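Local coordinates for glyoxylate reductase (Paecilomyces sp. J18, PDB 3WNV), which probably reduces glyoxylate to glycolate with a nicotinamide cofactor, as a member of the D-isomer specific 2-hydroxyacid dehydrogenase family, at residues 67-72 with 94-99; 80-85 with 100-105; 47-52 with 74-79; 7-12 with 29-34. One frame throughout, in Å; residues are numbered along the deposited sequence.

Contact 1: 67-72 with 94-99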
# COMPACT_ATOMS: atom_id res chain seq x y z
N PHE A 67 13.84 -7.56 -1.84
CA PHE A 67 14.35 -8.10 -3.07
C PHE A 67 14.97 -6.94 -3.84
O PHE A 67 14.55 -6.58 -4.96
CB PHE A 67 13.23 -8.80 -3.84
CG PHE A 67 13.08 -10.26 -3.48
CD1 PHE A 67 13.02 -10.66 -2.15
CD2 PHE A 67 12.98 -11.22 -4.47
CE1 PHE A 67 12.89 -12.01 -1.82
CE2 PHE A 67 12.83 -12.58 -4.15
CZ PHE A 67 12.80 -12.97 -2.81
N ASP A 68 16.00 -6.37 -3.23
CA ASP A 68 16.79 -5.30 -3.86
C ASP A 68 17.84 -5.83 -4.83
O ASP A 68 17.92 -7.03 -5.10
CB ASP A 68 17.45 -4.42 -2.79
CG ASP A 68 18.28 -5.22 -1.79
OD1 ASP A 68 18.66 -6.38 -2.06
OD2 ASP A 68 18.58 -4.66 -0.72
N ARG A 69 18.65 -4.92 -5.38
CA ARG A 69 19.63 -5.34 -6.38
C ARG A 69 20.54 -6.44 -5.86
O ARG A 69 20.84 -7.39 -6.57
CB ARG A 69 20.40 -4.11 -6.90
CG ARG A 69 21.57 -4.42 -7.83
CD ARG A 69 22.07 -3.11 -8.50
NE ARG A 69 21.06 -2.62 -9.44
CZ ARG A 69 20.98 -3.02 -10.71
NH1 ARG A 69 21.85 -3.90 -11.17
NH2 ARG A 69 20.02 -2.55 -11.51
N GLU A 70 20.96 -6.35 -4.60
CA GLU A 70 21.88 -7.34 -4.03
C GLU A 70 21.28 -8.74 -3.97
O GLU A 70 21.95 -9.73 -4.26
CB GLU A 70 22.24 -6.94 -2.61
CG GLU A 70 22.98 -8.03 -1.83
CD GLU A 70 23.06 -7.72 -0.33
OE1 GLU A 70 22.59 -6.64 0.09
OE2 GLU A 70 23.59 -8.55 0.43
N LEU A 71 20.03 -8.82 -3.52
CA LEU A 71 19.39 -10.12 -3.39
C LEU A 71 19.10 -10.66 -4.78
O LEU A 71 19.36 -11.84 -5.05
CB LEU A 71 18.13 -10.03 -2.52
CG LEU A 71 17.46 -11.39 -2.29
CD1 LEU A 71 16.83 -11.44 -0.89
CD2 LEU A 71 16.36 -11.63 -3.35
N ILE A 72 18.60 -9.81 -5.68
CA ILE A 72 18.32 -10.28 -7.06
C ILE A 72 19.58 -10.84 -7.69
O ILE A 72 19.52 -11.87 -8.40
CB ILE A 72 17.61 -9.18 -7.91
CG1 ILE A 72 16.18 -9.01 -7.40
CG2 ILE A 72 17.58 -9.49 -9.43
CD1 ILE A 72 15.49 -7.77 -7.88
N VAL A 94 12.64 -3.49 -9.31
CA VAL A 94 12.16 -3.93 -10.61
C VAL A 94 13.18 -3.87 -11.76
O VAL A 94 13.29 -4.80 -12.55
CB VAL A 94 10.84 -3.22 -10.98
CG1 VAL A 94 10.39 -3.64 -12.39
CG2 VAL A 94 9.75 -3.50 -9.91
N ASP A 95 13.94 -2.78 -11.89
CA ASP A 95 14.96 -2.75 -12.92
C ASP A 95 16.04 -3.82 -12.75
O ASP A 95 16.50 -4.42 -13.74
CB ASP A 95 15.62 -1.35 -12.99
CG ASP A 95 14.66 -0.29 -13.52
OD1 ASP A 95 13.58 -0.66 -14.03
OD2 ASP A 95 14.98 0.91 -13.44
N ALA A 96 16.47 -4.07 -11.50
CA ALA A 96 17.44 -5.19 -11.32
C ALA A 96 16.86 -6.52 -11.80
O ALA A 96 17.56 -7.33 -12.47
CB ALA A 96 17.90 -5.29 -9.83
N ALA A 97 15.58 -6.74 -11.51
CA ALA A 97 14.90 -7.94 -12.00
C ALA A 97 14.87 -8.04 -13.52
O ALA A 97 15.17 -9.10 -14.09
CB ALA A 97 13.49 -8.04 -11.42
N THR A 98 14.53 -6.94 -14.17
CA THR A 98 14.49 -6.90 -15.64
C THR A 98 15.85 -7.30 -16.20
O THR A 98 15.96 -8.14 -17.11
CB THR A 98 14.08 -5.49 -16.12
OG1 THR A 98 12.74 -5.22 -15.65
CG2 THR A 98 14.14 -5.39 -17.65
N GLU A 99 16.91 -6.74 -15.61
CA GLU A 99 18.27 -7.03 -16.05
C GLU A 99 18.65 -8.51 -15.88
O GLU A 99 19.44 -9.06 -16.67
CB GLU A 99 19.26 -6.17 -15.28
CG GLU A 99 19.16 -4.71 -15.61
CD GLU A 99 20.06 -3.89 -14.71
OE1 GLU A 99 20.96 -4.50 -14.08
OE2 GLU A 99 19.86 -2.65 -14.61

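Contact 2: 80-85 with 100-105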
# COMPACT_ATOMS: atom_id res chain seq x y z
N LYS A 80 12.73 -17.01 -13.33
CA LYS A 80 12.18 -16.22 -14.43
C LYS A 80 11.02 -15.34 -14.02
O LYS A 80 10.67 -14.44 -14.75
CB LYS A 80 11.83 -17.09 -15.64
CG LYS A 80 13.07 -17.82 -16.17
CD LYS A 80 13.08 -17.97 -17.69
CE LYS A 80 11.82 -18.65 -18.22
NZ LYS A 80 12.05 -19.30 -19.55
N TYR A 81 10.44 -15.61 -12.85
CA TYR A 81 9.23 -14.95 -12.38
C TYR A 81 9.30 -14.72 -10.88
O TYR A 81 9.75 -15.58 -10.12
CB TYR A 81 7.98 -15.78 -12.66
CG TYR A 81 7.80 -16.08 -14.11
CD1 TYR A 81 7.22 -15.14 -14.97
CD2 TYR A 81 8.26 -17.27 -14.65
CE1 TYR A 81 7.10 -15.41 -16.33
CE2 TYR A 81 8.13 -17.54 -16.00
CZ TYR A 81 7.55 -16.60 -16.83
OH TYR A 81 7.43 -16.88 -18.17
N ILE A 82 8.82 -13.56 -10.44
CA ILE A 82 8.56 -13.35 -9.04
C ILE A 82 7.17 -12.83 -8.97
O ILE A 82 6.83 -11.80 -9.56
CB ILE A 82 9.49 -12.29 -8.43
CG1 ILE A 82 10.91 -12.80 -8.44
CG2 ILE A 82 9.08 -11.97 -6.96
CD1 ILE A 82 11.90 -11.64 -8.13
N CYS A 83 6.32 -13.58 -8.27
CA CYS A 83 4.93 -13.23 -8.15
C CYS A 83 4.69 -12.74 -6.75
O CYS A 83 4.79 -13.48 -5.78
CB CYS A 83 4.06 -14.46 -8.50
SG CYS A 83 4.35 -15.00 -10.25
N HIS A 84 4.41 -11.44 -6.65
CA HIS A 84 4.38 -10.70 -5.40
C HIS A 84 2.96 -10.42 -4.91
O HIS A 84 2.08 -9.98 -5.68
CB HIS A 84 5.13 -9.36 -5.63
CG HIS A 84 5.05 -8.40 -4.46
ND1 HIS A 84 5.85 -8.53 -3.34
CD2 HIS A 84 4.26 -7.33 -4.26
CE1 HIS A 84 5.57 -7.53 -2.51
NE2 HIS A 84 4.60 -6.80 -3.03
N ASN A 85 2.73 -10.68 -3.63
CA ASN A 85 1.45 -10.42 -2.99
C ASN A 85 1.50 -9.01 -2.44
O ASN A 85 2.17 -8.71 -1.44
CB ASN A 85 1.19 -11.45 -1.90
CG ASN A 85 -0.17 -11.26 -1.27
OD1 ASN A 85 -0.72 -10.17 -1.32
ND2 ASN A 85 -0.71 -12.31 -0.69
N ALA A 100 18.09 -9.14 -14.85
CA ALA A 100 18.33 -10.55 -14.58
C ALA A 100 17.36 -11.44 -15.36
O ALA A 100 17.39 -12.66 -15.22
CB ALA A 100 18.26 -10.83 -13.07
N GLY A 101 16.54 -10.85 -16.23
CA GLY A 101 15.59 -11.67 -16.99
C GLY A 101 14.42 -12.20 -16.16
O GLY A 101 13.87 -13.26 -16.45
N ILE A 102 14.01 -11.46 -15.15
CA ILE A 102 12.90 -11.88 -14.26
C ILE A 102 11.68 -10.96 -14.43
O ILE A 102 11.80 -9.74 -14.36
CB ILE A 102 13.35 -11.85 -12.78
CG1 ILE A 102 14.58 -12.73 -12.56
CG2 ILE A 102 12.18 -12.23 -11.84
CD1 ILE A 102 15.18 -12.55 -11.17
N ALA A 103 10.52 -11.57 -14.67
CA ALA A 103 9.25 -10.83 -14.79
C ALA A 103 8.58 -10.80 -13.44
O ALA A 103 8.61 -11.80 -12.72
CB ALA A 103 8.35 -11.49 -15.83
N ILE A 104 7.98 -9.65 -13.08
CA ILE A 104 7.36 -9.48 -11.77
C ILE A 104 5.88 -9.19 -11.94
O ILE A 104 5.50 -8.39 -12.80
CB ILE A 104 7.95 -8.23 -11.08
CG1 ILE A 104 9.48 -8.29 -11.08
CG2 ILE A 104 7.40 -8.06 -9.68
CD1 ILE A 104 10.07 -9.18 -10.01
N SER A 105 5.04 -9.85 -11.14
CA SER A 105 3.64 -9.48 -11.04
C SER A 105 3.30 -8.99 -9.65
O SER A 105 4.01 -9.28 -8.68
CB SER A 105 2.75 -10.68 -11.47
OG SER A 105 2.82 -11.71 -10.52
O HOH W 1 10.98 -14.11 -17.37
O HOH W 2 1.27 -11.24 -8.21

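Contact 3: 47-52 with 74-79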
# COMPACT_ATOMS: atom_id res chain seq x y z
N GLN A 47 20.59 -25.11 -3.95
CA GLN A 47 19.36 -25.85 -3.66
C GLN A 47 18.15 -25.26 -4.36
O GLN A 47 17.15 -25.95 -4.54
CB GLN A 47 19.11 -25.97 -2.16
CG GLN A 47 18.68 -24.69 -1.50
CD GLN A 47 18.50 -24.86 0.01
OE1 GLN A 47 19.48 -24.95 0.75
NE2 GLN A 47 17.25 -24.92 0.46
N TYR A 48 18.22 -24.00 -4.76
CA TYR A 48 17.15 -23.38 -5.51
C TYR A 48 17.47 -23.33 -7.02
O TYR A 48 16.85 -22.59 -7.76
CB TYR A 48 16.93 -21.96 -5.03
CG TYR A 48 16.54 -21.84 -3.58
CD1 TYR A 48 15.81 -22.83 -2.94
CD2 TYR A 48 16.86 -20.69 -2.86
CE1 TYR A 48 15.40 -22.69 -1.61
CE2 TYR A 48 16.44 -20.53 -1.53
CZ TYR A 48 15.73 -21.55 -0.91
OH TYR A 48 15.32 -21.43 0.41
N ASP A 49 18.44 -24.13 -7.47
CA ASP A 49 18.94 -24.00 -8.85
C ASP A 49 17.94 -24.41 -9.94
O ASP A 49 18.15 -24.13 -11.12
CB ASP A 49 20.30 -24.68 -8.99
CG ASP A 49 21.46 -23.72 -8.66
OD1 ASP A 49 21.21 -22.62 -8.09
OD2 ASP A 49 22.60 -24.07 -8.98
N ASP A 50 16.85 -25.07 -9.56
CA ASP A 50 15.78 -25.39 -10.50
C ASP A 50 14.54 -24.51 -10.34
O ASP A 50 13.51 -24.74 -10.97
CB ASP A 50 15.36 -26.86 -10.34
CG ASP A 50 16.46 -27.84 -10.84
OD1 ASP A 50 16.90 -27.76 -12.03
OD2 ASP A 50 16.90 -28.68 -10.03
N VAL A 51 14.63 -23.49 -9.49
CA VAL A 51 13.44 -22.68 -9.20
C VAL A 51 13.16 -21.70 -10.34
O VAL A 51 13.99 -20.83 -10.60
CB VAL A 51 13.62 -21.89 -7.91
CG1 VAL A 51 12.45 -20.88 -7.73
CG2 VAL A 51 13.72 -22.86 -6.72
N ILE A 52 12.02 -21.83 -11.01
CA ILE A 52 11.66 -20.94 -12.12
C ILE A 52 10.81 -19.77 -11.65
O ILE A 52 10.81 -18.70 -12.26
CB ILE A 52 10.92 -21.70 -13.26
CG1 ILE A 52 10.62 -20.80 -14.46
CG2 ILE A 52 9.63 -22.30 -12.78
CD1 ILE A 52 10.00 -21.58 -15.64
N ALA A 74 21.99 -12.41 -6.25
CA ALA A 74 22.20 -13.75 -5.69
C ALA A 74 21.21 -14.82 -6.17
O ALA A 74 21.48 -16.01 -6.01
CB ALA A 74 22.15 -13.69 -4.15
N LEU A 75 20.05 -14.43 -6.68
CA LEU A 75 19.08 -15.46 -7.14
C LEU A 75 19.69 -16.35 -8.22
O LEU A 75 20.52 -15.91 -9.00
CB LEU A 75 17.80 -14.80 -7.66
CG LEU A 75 16.92 -14.07 -6.64
CD1 LEU A 75 15.74 -13.39 -7.32
CD2 LEU A 75 16.45 -15.03 -5.51
N PRO A 76 19.31 -17.64 -8.25
CA PRO A 76 19.83 -18.52 -9.28
C PRO A 76 19.34 -18.08 -10.66
O PRO A 76 18.25 -17.50 -10.80
CB PRO A 76 19.24 -19.90 -8.93
CG PRO A 76 18.60 -19.77 -7.61
CD PRO A 76 18.39 -18.30 -7.32
N LYS A 77 20.16 -18.37 -11.65
CA LYS A 77 19.87 -18.01 -13.03
C LYS A 77 18.54 -18.60 -13.54
O LYS A 77 17.93 -18.07 -14.49
CB LYS A 77 21.05 -18.44 -13.89
CG LYS A 77 21.11 -17.94 -15.31
CD LYS A 77 22.38 -18.50 -16.00
CE LYS A 77 22.54 -17.96 -17.43
NZ LYS A 77 22.84 -16.51 -17.39
N SER A 78 18.10 -19.71 -12.93
CA SER A 78 16.83 -20.32 -13.31
C SER A 78 15.59 -19.42 -13.11
O SER A 78 14.58 -19.60 -13.77
CB SER A 78 16.64 -21.61 -12.51
OG SER A 78 16.86 -21.35 -11.11
N VAL A 79 15.65 -18.49 -12.16
CA VAL A 79 14.45 -17.72 -11.79
C VAL A 79 13.98 -16.83 -12.93
O VAL A 79 14.75 -16.02 -13.47
CB VAL A 79 14.71 -16.85 -10.58
CG1 VAL A 79 13.44 -16.01 -10.23
CG2 VAL A 79 15.16 -17.71 -9.40

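Contact 4: 7-12 with 29-34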
# COMPACT_ATOMS: atom_id res chain seq x y z
N LEU A 7 9.21 -21.61 -5.54
CA LEU A 7 9.65 -21.40 -4.17
C LEU A 7 8.74 -20.39 -3.48
O LEU A 7 8.52 -19.28 -3.98
CB LEU A 7 11.09 -20.89 -4.16
CG LEU A 7 11.60 -20.40 -2.80
CD1 LEU A 7 11.69 -21.57 -1.83
CD2 LEU A 7 13.00 -19.74 -2.98
N LEU A 8 8.22 -20.78 -2.32
CA LEU A 8 7.33 -19.89 -1.56
C LEU A 8 8.15 -19.21 -0.46
O LEU A 8 8.77 -19.90 0.36
CB LEU A 8 6.26 -20.75 -0.89
CG LEU A 8 5.49 -20.03 0.25
CD1 LEU A 8 4.83 -18.70 -0.16
CD2 LEU A 8 4.40 -20.95 0.88
N ILE A 9 8.18 -17.88 -0.44
CA ILE A 9 8.86 -17.14 0.63
C ILE A 9 7.79 -16.71 1.62
O ILE A 9 6.84 -16.03 1.24
CB ILE A 9 9.52 -15.82 0.15
CG1 ILE A 9 10.41 -16.02 -1.10
CG2 ILE A 9 10.33 -15.21 1.31
CD1 ILE A 9 11.57 -16.94 -0.90
N GLY A 10 7.92 -17.08 2.88
CA GLY A 10 6.94 -16.64 3.86
C GLY A 10 5.74 -17.57 3.87
O GLY A 10 5.88 -18.76 3.60
N ASP A 11 4.57 -17.02 4.20
CA ASP A 11 3.39 -17.84 4.47
C ASP A 11 2.32 -17.62 3.41
O ASP A 11 2.22 -16.53 2.82
CB ASP A 11 2.75 -17.45 5.81
CG ASP A 11 3.67 -17.62 7.02
OD1 ASP A 11 4.56 -18.51 7.01
OD2 ASP A 11 3.48 -16.85 8.00
N ILE A 12 1.50 -18.65 3.20
CA ILE A 12 0.23 -18.51 2.50
C ILE A 12 -0.85 -18.91 3.52
O ILE A 12 -0.80 -19.99 4.11
CB ILE A 12 0.20 -19.37 1.19
CG1 ILE A 12 1.11 -18.72 0.12
CG2 ILE A 12 -1.21 -19.57 0.71
CD1 ILE A 12 1.32 -19.57 -1.15
N LYS A 29 8.75 -25.83 -3.22
CA LYS A 29 9.78 -25.61 -2.20
C LYS A 29 9.36 -24.44 -1.33
O LYS A 29 8.64 -23.55 -1.78
CB LYS A 29 11.15 -25.32 -2.85
CG LYS A 29 11.71 -26.53 -3.56
CD LYS A 29 13.15 -26.32 -3.97
CE LYS A 29 13.62 -27.45 -4.86
NZ LYS A 29 13.62 -28.76 -4.18
N GLU A 30 9.76 -24.44 -0.06
CA GLU A 30 9.36 -23.32 0.78
C GLU A 30 10.49 -22.77 1.64
O GLU A 30 11.26 -23.53 2.20
CB GLU A 30 8.21 -23.74 1.72
CG GLU A 30 6.93 -24.18 1.04
CD GLU A 30 5.82 -24.45 2.05
OE1 GLU A 30 5.86 -23.81 3.13
OE2 GLU A 30 4.92 -25.27 1.77
N PHE A 31 10.51 -21.43 1.78
CA PHE A 31 11.38 -20.77 2.76
C PHE A 31 10.49 -19.99 3.72
O PHE A 31 10.24 -18.78 3.52
CB PHE A 31 12.35 -19.81 2.04
CG PHE A 31 13.35 -19.14 2.96
CD1 PHE A 31 14.48 -19.82 3.37
CD2 PHE A 31 13.16 -17.82 3.38
CE1 PHE A 31 15.41 -19.22 4.21
CE2 PHE A 31 14.08 -17.22 4.21
CZ PHE A 31 15.22 -17.93 4.63
N PRO A 32 9.98 -20.68 4.76
CA PRO A 32 8.96 -20.05 5.61
C PRO A 32 9.53 -18.98 6.55
O PRO A 32 8.82 -18.03 6.91
CB PRO A 32 8.41 -21.22 6.43
CG PRO A 32 9.47 -22.25 6.38
CD PRO A 32 10.14 -22.11 5.05
N GLU A 33 10.79 -19.14 6.93
CA GLU A 33 11.49 -18.19 7.79
C GLU A 33 12.98 -18.49 7.74
O GLU A 33 13.39 -19.55 7.26
CB GLU A 33 10.99 -18.34 9.22
CG GLU A 33 11.18 -19.75 9.74
CD GLU A 33 10.61 -19.92 11.11
OE1 GLU A 33 10.07 -18.92 11.64
OE2 GLU A 33 10.69 -21.03 11.65
N GLY A 34 13.80 -17.58 8.26
CA GLY A 34 15.20 -17.90 8.49
C GLY A 34 16.16 -16.72 8.47
O GLY A 34 17.28 -16.83 8.95
O HOH W 3 5.47 -21.41 4.09

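Contact 1: 67-72 with 94-99
Helix 69-74 comes up against helix 94-99 most closely at Arg69 and Ala96, whose CA atoms lie 5.4 Å apart, with Ile72 and Ala97 next in line. The two helices lie together on the Ile82/Ile104 face of the parallel sheet of a flavodoxin-like domain, in connections that precede and follow strand 81-85. Deeper in, Ile72 faces helix 94-99, and its CD1 meets Ala96 CB at 4.0 Å and Ala97 CB at 4.1 Å. Its CG2 rests against Ala96 O. An alanine here would probably open a gap beside Ala96 and Ala97, since CG2 and CD1 make these contacts. On the solvent side Arg69 bends at chi3 (-68°), and the two terminal nitrogens of its guanidinium hold the carboxylate of Glu99, one to each oxygen. This salt bridge is skewed, the two planes standing 45° apart, with the carboxylate at the guanidinium edge while Ala96 CB lies 3.8 Å above one guanidinium face, toward its rim. NH1 of Arg69 reaches Glu99 OE1 at 3.1 Å, and NH2 of Arg69 meets Glu99 OE2 at the same distance from above the carboxylate plane, 45° out of it.

Contact 2: 80-85 with 100-105
Ile82 and Ile104 both carry CG1 beside the backbone N, and a second turn in Ile104 (chi2 -80°) swings its CD1 in to 3.5 Å from Ile82 CB. The pair joins neighbouring parallel strands, 81-85 and 103-105, of a beta-alpha-beta crossover in a flavodoxin-like sheet. The two isoleucines run alongside one another in the same direction, and Ile102 adds its CG2 at 3.7 Å from Ile82 CG1. Ala97 of the intervening helix touches Ile102 and Ile104. On the other face Tyr81 CD1 touches Ala103 CB at 3.9 Å, and Ser105 OG sits against CB and SG of Cys83, with helix 297-317 packed over Cys83 and Ser105. Four backbone bonds hold the strands: Ala103 N to Lys80 O, Ile82 N to Ala103 O, Ser105 N to Ile82 O and His84 N to Ser105 O. The far edge of the short strand is met by Gln327, which bonds Ile102 O and Ile104 N. The imidazole of His84 turns away, its NE2 held by Gly88 O. Where the strands begin, a water donates to Lys80 O at 2.7 Å and to Gly101 O at 3.1 Å.

Contact 3: 47-52 with 74-79
Ser78 turns its side chain toward the backbone of residues 49-51, while Pro76, two residues earlier, lays its ring against Tyr48 and Asp49. The hydroxyl is put there by chi1 of Ser78 (50°), which sets OG between the backbone N and the carbonyl carbon. From this position OG donates to Val51 O at 3.0 Å, approaching from above the carbonyl plane, 41° out of it. Asp49 O is also close, 3.1 Å from Ser78 OG, so the hydroxyl lies near two carbonyl oxygens of residues 47-52. An alanine here would probably leave Val51 O without this hydroxyl donor and slacken the tie between the two turns.

Pro76 is turned differently, presenting ring carbons instead of a polar tip. Its CG lies 3.3 Å from Tyr48 O and 3.8 Å from Tyr48 CB, while the phenol leads away to a hydrogen bond between its OH and Asn42. The side chains of Asp49 and Pro76 cross at a slant, OD1 of Asp49 coming within 3.5 Å of Pro76 CB. On the inner side, Val79 CG2 approaches Val51 O at 3.5 Å.

Each segment is folded here into a type I beta turn, Tyr48 to Val51 and Pro76 to Val79, at the N-terminal ends of neighbouring strands 51-57 and 81-85 of the flavodoxin-like sheet. The chemistry is thus mixed: one side-chain hydrogen bond, carbon-to-oxygen touches and a little apolar packing join them, consistent with turns held by packing together with a single side-chain hydrogen bond.

Contact 4: 7-12 with 29-34
Leu8 makes two of the three backbone bonds between the parallel strands 5-9 and 27-31, whose segments 7-9 and 29-31 approach to 4.4 Å between axes. Its N donates to Lys29 O, and its carbonyl takes the N-H of Phe31 in a short bond, 2.7 Å from Leu8 O to Phe31 N, that is almost straight at the hydrogen (174°). Gly10 N then closes the series on Phe31 O at 2.9 Å. The backbone angles of Gly10 would drive a CB into the carbonyl oxygen of Ile9, which favours glycine where the chain leaves the strand.

Apolar contacts lie on both faces. On the face of Leu7, Ile9, Lys29 and Phe31, Leu7 CD1 packs 3.9 Å from Lys29 CB, and Ile9 CD1 reaches Phe31 CB at 4.2 Å. Phe31 CG lies anti to the backbone N (chi1 -176°), and the side chain leads away from strand 5-9; Ile9 CG2 stands at the ring edge, and Phe39 meets the ring edge-to-face. On the opposite face Leu8 CB and CD2 lie against Glu30 CG.

The polar contacts centre on the Glu30 carboxylate. A water donates to Glu30 OE1 at 2.6 Å and to Gly10 O at 2.7 Å, while Glu30 OE2 forms a salt bridge with Arg16 of helix 16-21. Strand 5-9, that helix and strand 27-31 form a beta-alpha-beta unit, which opens a flavodoxin-like domain of strand order 2-1-3-4-5.

Contacts 2, 3 and 4 reach one five-stranded sheet: contact 4 pairs strands 27-31 and 5-9 at one end, contact 2 pairs 81-85 and 103-105 at the other, their centres about 16 Å apart. Contact 3 lies between, its centre about 12 Å from that of contact 2 and about 15 Å from that of contact 4; a probable backbone hydrogen bond from Lys80 N to Ile52 O (2.8 Å) links it to the former, packing of Tyr48 CE2 on Leu7 CD2 (3.8 Å) to the latter. Contact 1 lies against contact 2, where Phe67 CD2 meets Ile82 CD1 at 3.8 Å. The His84 side chain, in contact 2, lies about 5 Å from a sulfate ion, probably from the crystallisation liquor, which may mark a pocket.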